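Local coordinates for C-type lectin domain family 4, member b1 (Mus musculus, PDB 6LKR), which binds calcium and probably recognises carbohydrate-bearing, pathogen-derived phosphoglycolipids as a dendritic-cell C-type lectin receptor, at residues V43-Q48 with W76-Q81; A62-G67 with K126-M131; N93-S98 with W116-C121. All coordinates share one frame; numbering follows the deposited sequence. Where two conformers were deposited one is given.

Interaction 1 (V43-Q48 with W76-Q81); sequences VVIHSQ and WQWVDQ
Val44 and its neighbours in residues 43-46 lie on the indole of Trp78, the last residue of strand 76-78 and the first of a type I beta turn that ends at Gln81. The close part of the contact is over one face of the indole. Val44 CG1 sits above the five-membered ring in a CH-pi contact, 4.0 Å from its centroid and 29° off the normal. It is the branch anti to the backbone N (chi1 170°), which carries it over the ring. Further along the same face the loop backbone itself comes down on the six-membered ring: Ile45 N is 3.4 Å from Trp78 CH2, and Ile45 O comes within 3.2 Å of Trp78 CZ2. At the pyrrole end His46 turns its edge to the indole in a T-shaped pair, ring centroids of His46 and the Trp78 five-membered ring 4.7 Å apart and planes at 70°. Its CE1 does the touching, 3.5 Å from Trp78 CD1.

The other side is looser, with Val79 and Asp80 partly exposed; His46 also lies toward this open side. Val44 CG2 meets Val79 CG2 at 3.9 Å, and both Val44 methyls rest against the carboxylate of Asp80 without polar engagement. Val79 also packs on helix 28-37, while Asn29 of the second subunit packs on His46. Asp80 OD1 and His46 NE2 are not in contact with each other, but each hydrogen-bonds Thr82 OG1, so Thr82 joins the two side chains indirectly.

In this C-type lectin domain the loop between strand 41-42 and helix 48-56 thus packs on strand 76-78. The chemistry implies a direct contact made through apolar and ring surfaces, with polar links that are indirect, through Thr82 OG1 and the backbone of Gly67.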
loop_
_atom_site.group_PDB
_atom_site.type_symbol
_atom_site.label_atom_id
_atom_site.label_comp_id
_atom_site.label_asym_id
_atom_site.label_seq_id
_atom_site.Cartn_x
_atom_site.Cartn_y
_atom_site.Cartn_z
ATOM N N VAL A 43 2.400 -11.626 -0.696
ATOM C CA VAL A 43 2.753 -10.551 0.268
ATOM C C VAL A 43 3.271 -9.334 -0.498
ATOM O O VAL A 43 4.036 -9.483 -1.488
ATOM C CB VAL A 43 3.756 -10.991 1.347
ATOM C CG1 VAL A 43 3.082 -11.873 2.373
ATOM C CG2 VAL A 43 5.001 -11.647 0.771
ATOM N N VAL A 44 2.848 -8.172 -0.024
ATOM C CA VAL A 44 3.216 -6.832 -0.545
ATOM C C VAL A 44 3.994 -6.150 0.580
ATOM O O VAL A 44 3.375 -5.810 1.611
ATOM C CB VAL A 44 1.948 -6.065 -0.955
ATOM C CG1 VAL A 44 2.244 -4.610 -1.273
ATOM C CG2 VAL A 44 1.239 -6.751 -2.117
ATOM N N ILE A 45 5.313 -6.045 0.431
ATOM C CA ILE A 45 6.238 -5.743 1.564
ATOM C C ILE A 45 6.645 -4.276 1.463
ATOM O O ILE A 45 7.540 -3.966 0.661
ATOM C CB ILE A 45 7.445 -6.700 1.576
ATOM C CG1 ILE A 45 6.985 -8.153 1.459
ATOM C CG2 ILE A 45 8.293 -6.464 2.825
ATOM C CD1 ILE A 45 8.094 -9.179 1.516
ATOM N N HIS A 46 6.005 -3.411 2.254
ATOM C CA HIS A 46 6.160 -1.937 2.146
ATOM C C HIS A 46 7.206 -1.388 3.117
ATOM O O HIS A 46 7.628 -0.240 2.890
ATOM C CB HIS A 46 4.807 -1.244 2.317
ATOM C CG HIS A 46 4.032 -1.236 1.042
ATOM N ND1 HIS A 46 4.615 -0.872 -0.162
ATOM C CD2 HIS A 46 2.750 -1.554 0.763
ATOM C CE1 HIS A 46 3.715 -0.976 -1.123
ATOM N NE2 HIS A 46 2.569 -1.391 -0.584
ATOM N N SER A 47 7.615 -2.154 4.136
ATOM C CA SER A 47 8.407 -1.632 5.281
ATOM C C SER A 47 9.370 -2.690 5.817
ATOM O O SER A 47 9.120 -3.890 5.604
ATOM C CB SER A 47 7.506 -1.158 6.392
ATOM O OG SER A 47 6.883 -2.262 7.031
ATOM N N GLN A 48 10.384 -2.239 6.555
ATOM C CA GLN A 48 11.297 -3.117 7.332
ATOM C C GLN A 48 10.481 -4.000 8.282
ATOM O O GLN A 48 10.801 -5.189 8.404
ATOM C CB GLN A 48 12.305 -2.282 8.121
ATOM C CG GLN A 48 13.312 -3.137 8.878
ATOM C CD GLN A 48 14.367 -3.707 7.970
ATOM O OE1 GLN A 48 15.114 -2.965 7.338
ATOM N NE2 GLN A 48 14.454 -5.028 7.914
ATOM N N TRP A 76 9.165 -2.755 -11.389
ATOM C CA TRP A 76 8.600 -3.595 -10.305
ATOM C C TRP A 76 7.229 -3.048 -9.908
ATOM O O TRP A 76 7.092 -1.837 -9.706
ATOM C CB TRP A 76 9.573 -3.668 -9.122
ATOM C CG TRP A 76 10.928 -4.156 -9.528
ATOM C CD1 TRP A 76 12.074 -3.421 -9.637
ATOM C CD2 TRP A 76 11.265 -5.485 -9.961
ATOM N NE1 TRP A 76 13.102 -4.208 -10.080
ATOM C CE2 TRP A 76 12.639 -5.480 -10.281
ATOM C CE3 TRP A 76 10.555 -6.685 -10.071
ATOM C CZ2 TRP A 76 13.305 -6.620 -10.721
ATOM C CZ3 TRP A 76 11.216 -7.813 -10.501
ATOM C CH2 TRP A 76 12.572 -7.780 -10.823
ATOM N N GLN A 77 6.252 -3.938 -9.803
ATOM C CA GLN A 77 4.874 -3.602 -9.396
ATOM C C GLN A 77 4.442 -4.621 -8.344
ATOM O O GLN A 77 4.744 -5.822 -8.523
ATOM C CB GLN A 77 3.969 -3.601 -10.629
ATOM C CG GLN A 77 2.557 -3.086 -10.377
ATOM C CD GLN A 77 1.831 -2.809 -11.675
ATOM O OE1 GLN A 77 2.137 -1.852 -12.384
ATOM N NE2 GLN A 77 0.877 -3.664 -12.011
ATOM N N TRP A 78 3.795 -4.145 -7.281
ATOM C CA TRP A 78 3.149 -5.008 -6.262
ATOM C C TRP A 78 1.840 -5.546 -6.838
ATOM O O TRP A 78 1.195 -4.817 -7.607
ATOM C CB TRP A 78 2.919 -4.235 -4.962
ATOM C CG TRP A 78 4.189 -3.860 -4.270
ATOM C CD1 TRP A 78 4.703 -2.606 -4.108
ATOM C CD2 TRP A 78 5.126 -4.762 -3.659
ATOM N NE1 TRP A 78 5.887 -2.665 -3.419
ATOM C CE2 TRP A 78 6.175 -3.976 -3.136
ATOM C CE3 TRP A 78 5.172 -6.152 -3.486
ATOM C CZ2 TRP A 78 7.267 -4.539 -2.479
ATOM C CZ3 TRP A 78 6.250 -6.706 -2.832
ATOM C CH2 TRP A 78 7.286 -5.908 -2.343
ATOM N N VAL A 79 1.441 -6.757 -6.451
ATOM C CA VAL A 79 0.220 -7.415 -7.005
ATOM C C VAL A 79 -1.044 -6.639 -6.607
ATOM O O VAL A 79 -2.051 -6.827 -7.288
ATOM C CB VAL A 79 0.116 -8.892 -6.593
ATOM C CG1 VAL A 79 1.134 -9.734 -7.342
ATOM C CG2 VAL A 79 0.234 -9.090 -5.086
ATOM N N ASP A 80 -1.016 -5.800 -5.567
ATOM C CA ASP A 80 -2.192 -4.967 -5.186
ATOM C C ASP A 80 -2.074 -3.582 -5.830
ATOM O O ASP A 80 -2.913 -2.716 -5.516
ATOM C CB ASP A 80 -2.356 -4.899 -3.666
ATOM C CG ASP A 80 -1.273 -4.107 -2.967
ATOM O OD1 ASP A 80 -0.343 -3.626 -3.666
ATOM O OD2 ASP A 80 -1.365 -3.987 -1.733
ATOM N N GLN A 81 -1.035 -3.379 -6.647
ATOM C CA GLN A 81 -0.790 -2.170 -7.474
ATOM C C GLN A 81 -0.392 -0.964 -6.614
ATOM O O GLN A 81 -0.316 0.138 -7.185
ATOM C CB GLN A 81 -2.031 -1.818 -8.294
ATOM C CG GLN A 81 -2.591 -2.975 -9.102
ATOM C CD GLN A 81 -3.877 -2.557 -9.768
ATOM O OE1 GLN A 81 -4.948 -2.561 -9.157
ATOM N NE2 GLN A 81 -3.766 -2.159 -11.023
#

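Interaction 2 (A62-G67 with K126-M131); sequences AAYFIG and KSVCQM
Strands 64-70 and 126-132 run parallel where they meet, Tyr64 bridging Lys126 and Phe65 bridging Ser127, in the sheet of the C-type lectin fold. The ladder is short. Phe65 N donates to Lys126 O at 2.9 Å and 164°, whereas the bond from Lys126 N to Ala63 O is weak, at 3.2 Å. Tyr64 CA adds a CA-H...O contact to the same Lys126 carbonyl.

Tyr64 and Lys126 share one face of the sheet. Tyr64 CG stands anti to its carbonyl carbon (chi1 -60°), which puts the ring beside the root of the lysine. Tyr64 CD2 lies 3.5 Å from Lys126 CB, the two side chains crossing at a slant, and Ser127 O meets the ring edge near its plane. In the conformer given, Val128 CG2 closes in on Tyr64 CB from the next position along, at 3.8 Å. The lysine chain, in one of its two conformers, runs on past Ala62, whose CB lies 3.7 Å from Lys126 CD, and its NZ ends on Ser24 O. The phenol reaches Asp59 N through OH, so both polar tips are held outside the two strands.

Phe65 and Ser127 occupy the opposite face. The phenylalanine ring packs edge-to-face with Trp28 and lies against Ile119 of strand 113-119. A little further along the second strand, Cys129 forms the disulfide with Cys35, which ties this strand to helix 28-37.

Beyond Phe65 the strands part before another rung can form: Phe65 O and Val128 N, both buried and without a partner in the model, stand 3.6 Å apart.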
loop_
_atom_site.group_PDB
_atom_site.type_symbol
_atom_site.label_atom_id
_atom_site.label_comp_id
_atom_site.label_asym_id
_atom_site.label_seq_id
_atom_site.Cartn_x
_atom_site.Cartn_y
_atom_site.Cartn_z
ATOM N N ALA A 62 13.928 -22.584 2.900
ATOM C CA ALA A 62 13.025 -22.489 1.728
ATOM C C ALA A 62 13.039 -21.073 1.137
ATOM O O ALA A 62 13.330 -20.115 1.866
ATOM C CB ALA A 62 11.636 -22.913 2.117
ATOM N N ALA A 63 12.747 -20.969 -0.160
ATOM C CA ALA A 63 12.565 -19.694 -0.891
ATOM C C ALA A 63 11.070 -19.493 -1.132
ATOM O O ALA A 63 10.356 -20.486 -1.353
ATOM C CB ALA A 63 13.344 -19.701 -2.182
ATOM N N TYR A 64 10.593 -18.256 -1.042
ATOM C CA TYR A 64 9.145 -17.962 -1.117
ATOM C C TYR A 64 8.901 -16.831 -2.099
ATOM O O TYR A 64 9.529 -15.769 -1.956
ATOM C CB TYR A 64 8.595 -17.560 0.247
ATOM C CG TYR A 64 8.758 -18.601 1.320
ATOM C CD1 TYR A 64 9.982 -18.795 1.935
ATOM C CD2 TYR A 64 7.679 -19.357 1.752
ATOM C CE1 TYR A 64 10.138 -19.731 2.941
ATOM C CE2 TYR A 64 7.817 -20.291 2.764
ATOM C CZ TYR A 64 9.052 -20.479 3.356
ATOM O OH TYR A 64 9.220 -21.374 4.365
ATOM N N PHE A 65 7.988 -17.052 -3.032
ATOM C CA PHE A 65 7.468 -15.984 -3.914
ATOM C C PHE A 65 6.815 -14.892 -3.059
ATOM O O PHE A 65 6.036 -15.193 -2.121
ATOM C CB PHE A 65 6.489 -16.552 -4.941
ATOM C CG PHE A 65 7.140 -17.155 -6.157
ATOM C CD1 PHE A 65 8.110 -16.458 -6.862
ATOM C CD2 PHE A 65 6.780 -18.418 -6.603
ATOM C CE1 PHE A 65 8.692 -17.007 -7.991
ATOM C CE2 PHE A 65 7.380 -18.973 -7.723
ATOM C CZ PHE A 65 8.332 -18.264 -8.417
ATOM N N ILE A 66 7.134 -13.640 -3.385
ATOM C CA ILE A 66 6.432 -12.429 -2.873
ATOM C C ILE A 66 5.674 -11.785 -4.037
ATOM O O ILE A 66 5.903 -12.185 -5.203
ATOM C CB ILE A 66 7.423 -11.471 -2.184
ATOM C CG1 ILE A 66 8.366 -10.793 -3.180
ATOM C CG2 ILE A 66 8.199 -12.209 -1.105
ATOM C CD1 ILE A 66 9.173 -9.672 -2.581
ATOM N N GLY A 67 4.773 -10.850 -3.725
ATOM C CA GLY A 67 3.826 -10.264 -4.690
ATOM C C GLY A 67 4.445 -9.109 -5.458
ATOM O O GLY A 67 3.771 -8.088 -5.637
ATOM N N LYS A 126 7.875 -21.988 -2.807
ATOM C CA LYS A 126 6.851 -21.776 -1.759
ATOM C C LYS A 126 6.313 -20.350 -1.934
ATOM O O LYS A 126 6.754 -19.659 -2.868
ATOM C CB LYS A 126 7.474 -22.056 -0.388
ATOM C CG LYS A 126 8.133 -23.428 -0.279
ATOM C CD LYS A 126 8.248 -23.952 1.138
ATOM C CE LYS A 126 8.625 -25.419 1.198
ATOM N NZ LYS A 126 7.522 -26.288 0.726
ATOM N N SER A 127 5.388 -19.931 -1.090
ATOM C CA SER A 127 4.813 -18.573 -1.185
ATOM C C SER A 127 4.288 -18.155 0.178
ATOM O O SER A 127 4.224 -19.006 1.080
ATOM C CB SER A 127 3.743 -18.527 -2.247
ATOM O OG SER A 127 2.788 -19.556 -2.043
ATOM N N VAL A 128 3.950 -16.873 0.298
ATOM C CA VAL A 128 3.314 -16.271 1.506
ATOM C C VAL A 128 2.205 -15.331 1.024
ATOM O O VAL A 128 2.477 -14.548 0.090
ATOM C CB VAL A 128 4.321 -15.508 2.390
ATOM C CG1 VAL A 128 3.886 -15.517 3.847
ATOM C CG2 VAL A 128 5.738 -16.035 2.258
ATOM N N CYS A 129 1.024 -15.431 1.616
ATOM C CA CYS A 129 -0.174 -14.642 1.254
ATOM C C CYS A 129 -0.469 -13.644 2.365
ATOM O O CYS A 129 -0.107 -13.900 3.536
ATOM C CB CYS A 129 -1.406 -15.514 1.048
ATOM S SG CYS A 129 -1.200 -16.861 -0.148
ATOM N N GLN A 130 -1.142 -12.560 2.008
ATOM C CA GLN A 130 -1.612 -11.559 2.983
ATOM C C GLN A 130 -3.005 -11.112 2.560
ATOM O O GLN A 130 -3.303 -11.126 1.346
ATOM C CB GLN A 130 -0.621 -10.394 3.096
ATOM C CG GLN A 130 -0.831 -9.282 2.090
ATOM C CD GLN A 130 0.122 -8.129 2.304
ATOM O OE1 GLN A 130 1.326 -8.319 2.423
ATOM N NE2 GLN A 130 -0.418 -6.922 2.355
ATOM N N MET A 131 -3.814 -10.737 3.544
ATOM C CA MET A 131 -5.101 -10.039 3.323
ATOM C C MET A 131 -5.261 -8.984 4.414
ATOM O O MET A 131 -4.544 -9.065 5.426
ATOM C CB MET A 131 -6.265 -11.030 3.378
ATOM C CG MET A 131 -6.376 -11.759 4.694
ATOM S SD MET A 131 -7.925 -12.703 4.830
ATOM C CE MET A 131 -7.750 -13.827 3.456
#

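Interaction 3 (N93-S98 with W116-C121); sequences NGEPSS and WNDISC. With CA (calcium ion), chain D.
Asp118 sets its carboxylate alongside the CA-CB edge of Pro96, with OD2 3.5 Å from Pro96 CB. This is the calcium site of a C-type lectin domain: the Glu-Pro-Ser segment, in the place of the Glu-Pro-Asn of mannose-type lectins and likewise with a cis peptide before its proline, faces the Trp-Asn-Asp segment at the end of strand 113-119.

Asp118 works in two directions. Its CG stands between the backbone N and the carbonyl carbon (chi1 62°), which brings the carboxylate round to the loop while the residue's own carbonyl still faces the metal. Asp118 OD1 binds the calcium ion at 2.3 Å, and Asp118 O adds a second bond. OD1 also accepts Ser97 N at 2.9 Å, on the syn side but 29° out of the carboxylate plane. Its partner OD2 takes Ser98 N through the syn lone pair, nearly straight at 167°, together with a weaker bond from Ser97 N and a salt bridge to Arg74. The positive charge of Arg74 probably offsets the close approach of Ser98 O to OD2, two acceptors.

From the loop, Glu95 OE1 and Ser97 OG each bind the calcium ion at 2.5 Å. A bend at chi2 turns the Glu95 carboxylate toward the metal, its chain crossing that of Asn117, whose side chain is also a calcium ligand. Glu101 completes the protein part of the shell. Crowding of oxygens here, such as Glu95 OE1 and Asp118 OD1, is what one metal shared by both demands. Two waters fill the remaining positions, where related lectins place sugar hydroxyls, and water 1 donates to the non-ligating Glu95 OE2 at 2.6 Å.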
loop_
_atom_site.group_PDB
_atom_site.type_symbol
_atom_site.label_atom_id
_atom_site.label_comp_id
_atom_site.label_asym_id
_atom_site.label_seq_id
_atom_site.Cartn_x
_atom_site.Cartn_y
_atom_site.Cartn_z
ATOM N N ASN A 93 22.404 -8.505 -1.963
ATOM C CA ASN A 93 23.554 -7.932 -2.709
ATOM C C ASN A 93 23.642 -8.636 -4.073
ATOM O O ASN A 93 23.547 -9.873 -4.109
ATOM C CB ASN A 93 24.834 -8.014 -1.874
ATOM C CG ASN A 93 24.781 -7.117 -0.655
ATOM O OD1 ASN A 93 24.094 -6.096 -0.658
ATOM N ND2 ASN A 93 25.501 -7.484 0.391
ATOM N N GLY A 94 23.772 -7.852 -5.148
ATOM C CA GLY A 94 23.842 -8.356 -6.535
ATOM C C GLY A 94 22.472 -8.654 -7.134
ATOM O O GLY A 94 22.430 -9.170 -8.253
ATOM N N GLU A 95 21.377 -8.348 -6.431
ATOM C CA GLU A 95 19.999 -8.522 -6.959
ATOM C C GLU A 95 19.350 -7.147 -7.048
ATOM O O GLU A 95 19.680 -6.241 -6.284
ATOM C CB GLU A 95 19.172 -9.455 -6.069
ATOM C CG GLU A 95 19.809 -10.815 -5.836
ATOM C CD GLU A 95 20.055 -11.660 -7.077
ATOM O OE1 GLU A 95 19.351 -11.470 -8.100
ATOM O OE2 GLU A 95 20.942 -12.521 -7.018
ATOM N N PRO A 96 18.409 -6.918 -7.984
ATOM C CA PRO A 96 18.086 -7.862 -9.053
ATOM C C PRO A 96 19.263 -8.079 -10.015
ATOM O O PRO A 96 20.121 -7.225 -10.063
ATOM C CB PRO A 96 16.941 -7.182 -9.819
ATOM C CG PRO A 96 16.432 -6.097 -8.906
ATOM C CD PRO A 96 17.591 -5.700 -8.027
ATOM N N SER A 97 19.277 -9.200 -10.738
ATOM C CA SER A 97 20.446 -9.671 -11.521
ATOM C C SER A 97 20.147 -9.767 -13.024
ATOM O O SER A 97 21.115 -9.690 -13.797
ATOM C CB SER A 97 20.952 -10.978 -10.972
ATOM O OG SER A 97 20.003 -12.016 -11.154
ATOM N N SER A 98 18.892 -9.918 -13.457
ATOM C CA SER A 98 18.601 -10.212 -14.887
ATOM C C SER A 98 17.226 -9.700 -15.322
ATOM O O SER A 98 16.219 -10.048 -14.683
ATOM C CB SER A 98 18.723 -11.679 -15.163
ATOM O OG SER A 98 18.289 -11.963 -16.486
ATOM N N TRP A 116 15.601 -10.327 -1.038
ATOM C CA TRP A 116 14.846 -10.616 -2.277
ATOM C C TRP A 116 15.810 -10.982 -3.411
ATOM O O TRP A 116 16.934 -10.440 -3.465
ATOM C CB TRP A 116 13.993 -9.430 -2.707
ATOM C CG TRP A 116 13.038 -8.891 -1.693
ATOM C CD1 TRP A 116 12.604 -9.452 -0.525
ATOM C CD2 TRP A 116 12.379 -7.623 -1.804
ATOM N NE1 TRP A 116 11.719 -8.609 0.097
ATOM C CE2 TRP A 116 11.558 -7.483 -0.667
ATOM C CE3 TRP A 116 12.394 -6.609 -2.767
ATOM C CZ2 TRP A 116 10.769 -6.354 -0.467
ATOM C CZ3 TRP A 116 11.621 -5.491 -2.561
ATOM C CH2 TRP A 116 10.815 -5.372 -1.430
ATOM N N ASN A 117 15.317 -11.809 -4.324
ATOM C CA ASN A 117 16.030 -12.282 -5.531
ATOM C C ASN A 117 15.025 -12.269 -6.678
ATOM O O ASN A 117 13.917 -12.824 -6.492
ATOM C CB ASN A 117 16.609 -13.675 -5.279
ATOM C CG ASN A 117 17.271 -14.294 -6.490
ATOM O OD1 ASN A 117 17.881 -13.601 -7.302
ATOM N ND2 ASN A 117 17.192 -15.610 -6.596
ATOM N N ASP A 118 15.382 -11.673 -7.815
ATOM C CA ASP A 118 14.592 -11.856 -9.057
ATOM C C ASP A 118 14.883 -13.272 -9.567
ATOM O O ASP A 118 16.044 -13.717 -9.498
ATOM C CB ASP A 118 14.820 -10.731 -10.069
ATOM C CG ASP A 118 16.247 -10.606 -10.578
ATOM O OD1 ASP A 118 17.186 -11.063 -9.866
ATOM O OD2 ASP A 118 16.408 -10.047 -11.669
ATOM N N ILE A 119 13.843 -14.008 -9.951
ATOM C CA ILE A 119 13.981 -15.374 -10.534
ATOM C C ILE A 119 12.951 -15.519 -11.647
ATOM O O ILE A 119 12.053 -14.673 -11.739
ATOM C CB ILE A 119 13.817 -16.499 -9.495
ATOM C CG1 ILE A 119 12.420 -16.512 -8.869
ATOM C CG2 ILE A 119 14.911 -16.446 -8.441
ATOM C CD1 ILE A 119 12.080 -17.851 -8.242
ATOM N N SER A 120 13.075 -16.584 -12.432
ATOM C CA SER A 120 12.091 -16.953 -13.476
ATOM C C SER A 120 10.733 -17.221 -12.815
ATOM O O SER A 120 10.680 -17.955 -11.820
ATOM C CB SER A 120 12.560 -18.144 -14.276
ATOM O OG SER A 120 11.449 -18.838 -14.819
ATOM N N CYS A 121 9.671 -16.663 -13.385
ATOM C CA CYS A 121 8.277 -16.814 -12.910
ATOM C C CYS A 121 7.832 -18.280 -12.996
ATOM O O CYS A 121 6.917 -18.659 -12.247
ATOM C CB CYS A 121 7.375 -15.898 -13.718
ATOM S SG CYS A 121 7.790 -14.153 -13.461
HETATM CA CA CA D . 18.316 -13.038 -9.685
HETATM O O HOH W 1 20.538 -14.254 -8.976
HETATM O O HOH W 2 18.688 -15.295 -9.955
#

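Interaction 3 carries the metal site, and all three interactions reach the same sheet. Tryptophans make the bridge between 1 and 3: Trp78 CH2 meets Trp116 CH2 at 3.7 Å, while Trp76 CZ2 packs on Pro96 CG, also at 3.7 Å, so a tryptophan of strand 76-78 backs the calcium loop. Interaction 2 reaches strand 113-119 from another direction, Phe65 CE1 lying 3.5 Å from Ile119 CD1, with the Phe65 side chain about 11 Å from the calcium ion. Interactions 1 and 2 join through backbone around Gly67, whose N is 2.7 Å from Val43 O in a probable hydrogen bond. Their centres are about 11 Å apart.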